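Local coordinates for protein sialidase B (Streptococcus pneumoniae serotype 4, PDB 4XHB) that cleaves terminal alpha-linked sialic acid residues from oligosaccharides, glycoproteins and glycolipids as an exo-sialidase of glycosyl hydrolase family 33, at residues T210-S215 and P454-A459. The protein carries 1 engineered substitution. Residues are numbered along the deposited sequence; the frame is centred on the assembly and turned at random.
Sequences TLYTLS and PGQGLA. With 17Y ((1R,2S)-cyclopentane-1,2-diol), chain B.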
loop_
_atom_site.group_PDB
_atom_site.type_symbol
_atom_site.label_atom_id
_atom_site.label_comp_id
_atom_site.label_asym_id
_atom_site.label_seq_id
_atom_site.Cartn_x
_atom_site.Cartn_y
_atom_site.Cartn_z
ATOM N N THR A 210 -2.463 -2.696 -7.601
ATOM C CA THR A 210 -2.810 -3.650 -8.654
ATOM C C THR A 210 -2.117 -3.220 -9.950
ATOM O O THR A 210 -1.745 -2.055 -10.097
ATOM C CB THR A 210 -4.322 -3.724 -8.919
ATOM O OG1 THR A 210 -4.741 -2.583 -9.680
ATOM C CG2 THR A 210 -5.126 -3.800 -7.595
ATOM N N LEU A 211 -1.948 -4.166 -10.876
ATOM C CA LEU A 211 -1.418 -3.866 -12.210
ATOM C C LEU A 211 -2.110 -4.774 -13.210
ATOM O O LEU A 211 -2.399 -5.929 -12.900
ATOM C CB LEU A 211 0.092 -4.118 -12.294
ATOM C CG LEU A 211 1.090 -3.146 -11.653
ATOM C CD1 LEU A 211 2.490 -3.755 -11.652
ATOM C CD2 LEU A 211 1.108 -1.804 -12.388
ATOM N N TYR A 212 -2.356 -4.262 -14.412
ATOM C CA TYR A 212 -2.988 -5.058 -15.457
ATOM C C TYR A 212 -2.589 -4.490 -16.816
ATOM O O TYR A 212 -2.733 -3.293 -17.055
ATOM C CB TYR A 212 -4.519 -5.042 -15.308
ATOM C CG TYR A 212 -5.216 -6.163 -16.070
ATOM C CD1 TYR A 212 -5.379 -6.096 -17.449
ATOM C CD2 TYR A 212 -5.694 -7.293 -15.406
ATOM C CE1 TYR A 212 -6.006 -7.123 -18.152
ATOM C CE2 TYR A 212 -6.331 -8.324 -16.097
ATOM C CZ TYR A 212 -6.480 -8.237 -17.469
ATOM O OH TYR A 212 -7.096 -9.263 -18.168
ATOM N N THR A 213 -2.080 -5.349 -17.696
ATOM C CA THR A 213 -1.673 -4.914 -19.033
ATOM C C THR A 213 -2.842 -5.026 -20.004
ATOM O O THR A 213 -3.388 -6.109 -20.209
ATOM C CB THR A 213 -0.482 -5.745 -19.548
ATOM O OG1 THR A 213 0.581 -5.667 -18.592
ATOM C CG2 THR A 213 0.023 -5.213 -20.913
ATOM N N LEU A 214 -3.225 -3.894 -20.591
ATOM C CA LEU A 214 -4.351 -3.853 -21.527
ATOM C C LEU A 214 -3.922 -4.208 -22.954
ATOM O O LEU A 214 -2.742 -4.104 -23.298
ATOM C CB LEU A 214 -5.005 -2.470 -21.505
ATOM C CG LEU A 214 -5.429 -1.998 -20.112
ATOM C CD1 LEU A 214 -5.935 -0.559 -20.188
ATOM C CD2 LEU A 214 -6.495 -2.942 -19.538
ATOM N N SER A 215 -4.889 -4.607 -23.780
ATOM C CA SER A 215 -4.597 -5.041 -25.148
ATOM C C SER A 215 -3.942 -3.951 -26.013
ATOM O O SER A 215 -3.161 -4.255 -26.923
ATOM C CB SER A 215 -5.867 -5.560 -25.832
ATOM O OG SER A 215 -6.865 -4.556 -25.873
ATOM N N PRO A 454 -7.854 -8.628 -3.920
ATOM C CA PRO A 454 -7.266 -7.517 -4.679
ATOM C C PRO A 454 -6.274 -7.980 -5.731
ATOM O O PRO A 454 -5.602 -8.994 -5.538
ATOM C CB PRO A 454 -6.549 -6.689 -3.609
ATOM C CG PRO A 454 -6.374 -7.590 -2.434
ATOM C CD PRO A 454 -7.473 -8.619 -2.494
ATOM N N GLY A 455 -6.185 -7.230 -6.824
ATOM C CA GLY A 455 -5.210 -7.514 -7.860
ATOM C C GLY A 455 -5.852 -7.556 -9.225
ATOM O O GLY A 455 -6.364 -6.543 -9.714
ATOM N N GLN A 456 -5.812 -8.722 -9.861
ATOM C CA GLN A 456 -6.395 -8.864 -11.193
ATOM C C GLN A 456 -7.592 -9.811 -11.163
ATOM O O GLN A 456 -7.612 -10.763 -10.391
ATOM C CB GLN A 456 -5.377 -9.443 -12.179
ATOM C CG GLN A 456 -3.996 -8.787 -12.187
ATOM C CD GLN A 456 -3.115 -9.332 -13.309
ATOM O OE1 GLN A 456 -3.311 -10.458 -13.793
ATOM N NE2 GLN A 456 -2.144 -8.539 -13.725
ATOM N N GLY A 457 -8.571 -9.562 -12.030
ATOM C CA GLY A 457 -9.565 -10.579 -12.349
ATOM C C GLY A 457 -8.931 -11.418 -13.446
ATOM O O GLY A 457 -7.822 -11.104 -13.869
ATOM N N LEU A 458 -9.622 -12.460 -13.912
ATOM C CA LEU A 458 -9.088 -13.323 -14.953
ATOM C C LEU A 458 -9.983 -13.293 -16.175
ATOM O O LEU A 458 -11.180 -13.547 -16.067
ATOM C CB LEU A 458 -9.012 -14.766 -14.449
ATOM C CG LEU A 458 -8.536 -15.788 -15.480
ATOM C CD1 LEU A 458 -7.096 -15.520 -15.914
ATOM C CD2 LEU A 458 -8.704 -17.221 -14.926
ATOM N N ALA A 459 -9.409 -12.974 -17.331
ATOM C CA ALA A 459 -10.137 -13.038 -18.596
ATOM C C ALA A 459 -9.669 -14.281 -19.327
ATOM O O ALA A 459 -8.537 -14.335 -19.786
ATOM C CB ALA A 459 -9.857 -11.788 -19.447
HETATM O OAA 17Y B . -1.927 -8.242 -17.104
HETATM C CAF 17Y B . -2.725 -9.034 -17.916
HETATM C CAD 17Y B . -1.979 -9.471 -19.065
HETATM C CAC 17Y B . -2.476 -10.840 -19.403
HETATM C CAE 17Y B . -3.334 -11.287 -18.259
HETATM C CAG 17Y B . -2.995 -10.349 -17.151
HETATM O OAB 17Y B . -1.945 -10.679 -16.373
HETATM O O HOH W 1 -6.651 -11.836 -17.349
#
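Q456 reaches across to L211 and Y212, crossing the tyrosine ring at a slant, ring and amide planes 50° apart. Its CB sits near the ring edge, 3.9 Å from Y212 CD2, and CG passes the same atom on its way to L211 O. CG is anti to the carbonyl carbon (chi1 -48°) and the chain beyond it is extended, which carries the amide to the backbone of 210-215. There Q456 NE2 donates to L211 O at 2.7 Å, a fairly straight bond (158° at the hydrogen) with the acceptor near the amide plane. Q456 OE1 accepts from OAB of the bound cyclopentanediol at 2.9 Å; NE2 adds only a weak bond to OAB. T213 N donates to the diol's other hydroxyl, OAA, at 3.0 Å, and ring carbon CAF of the diol lies over the centre of the Y212 ring. G457 O meets that ring at its edge, in plane, and a water links Y212 OH to A459 N. T210 packs CB and CG2 on G455, which lies about 8 Å from the side chain of Y615, the probable nucleophile. Strand 212-213 pairs with 219-226 and strand 451-459 runs parallel to 286-294, whose I292 touches T210 and Y212, so the contact joins two sheets of the sialidase beta-propeller; Q456 also touches T619 of strand 616-620, whose OG1 hydrogen-bonds the diol.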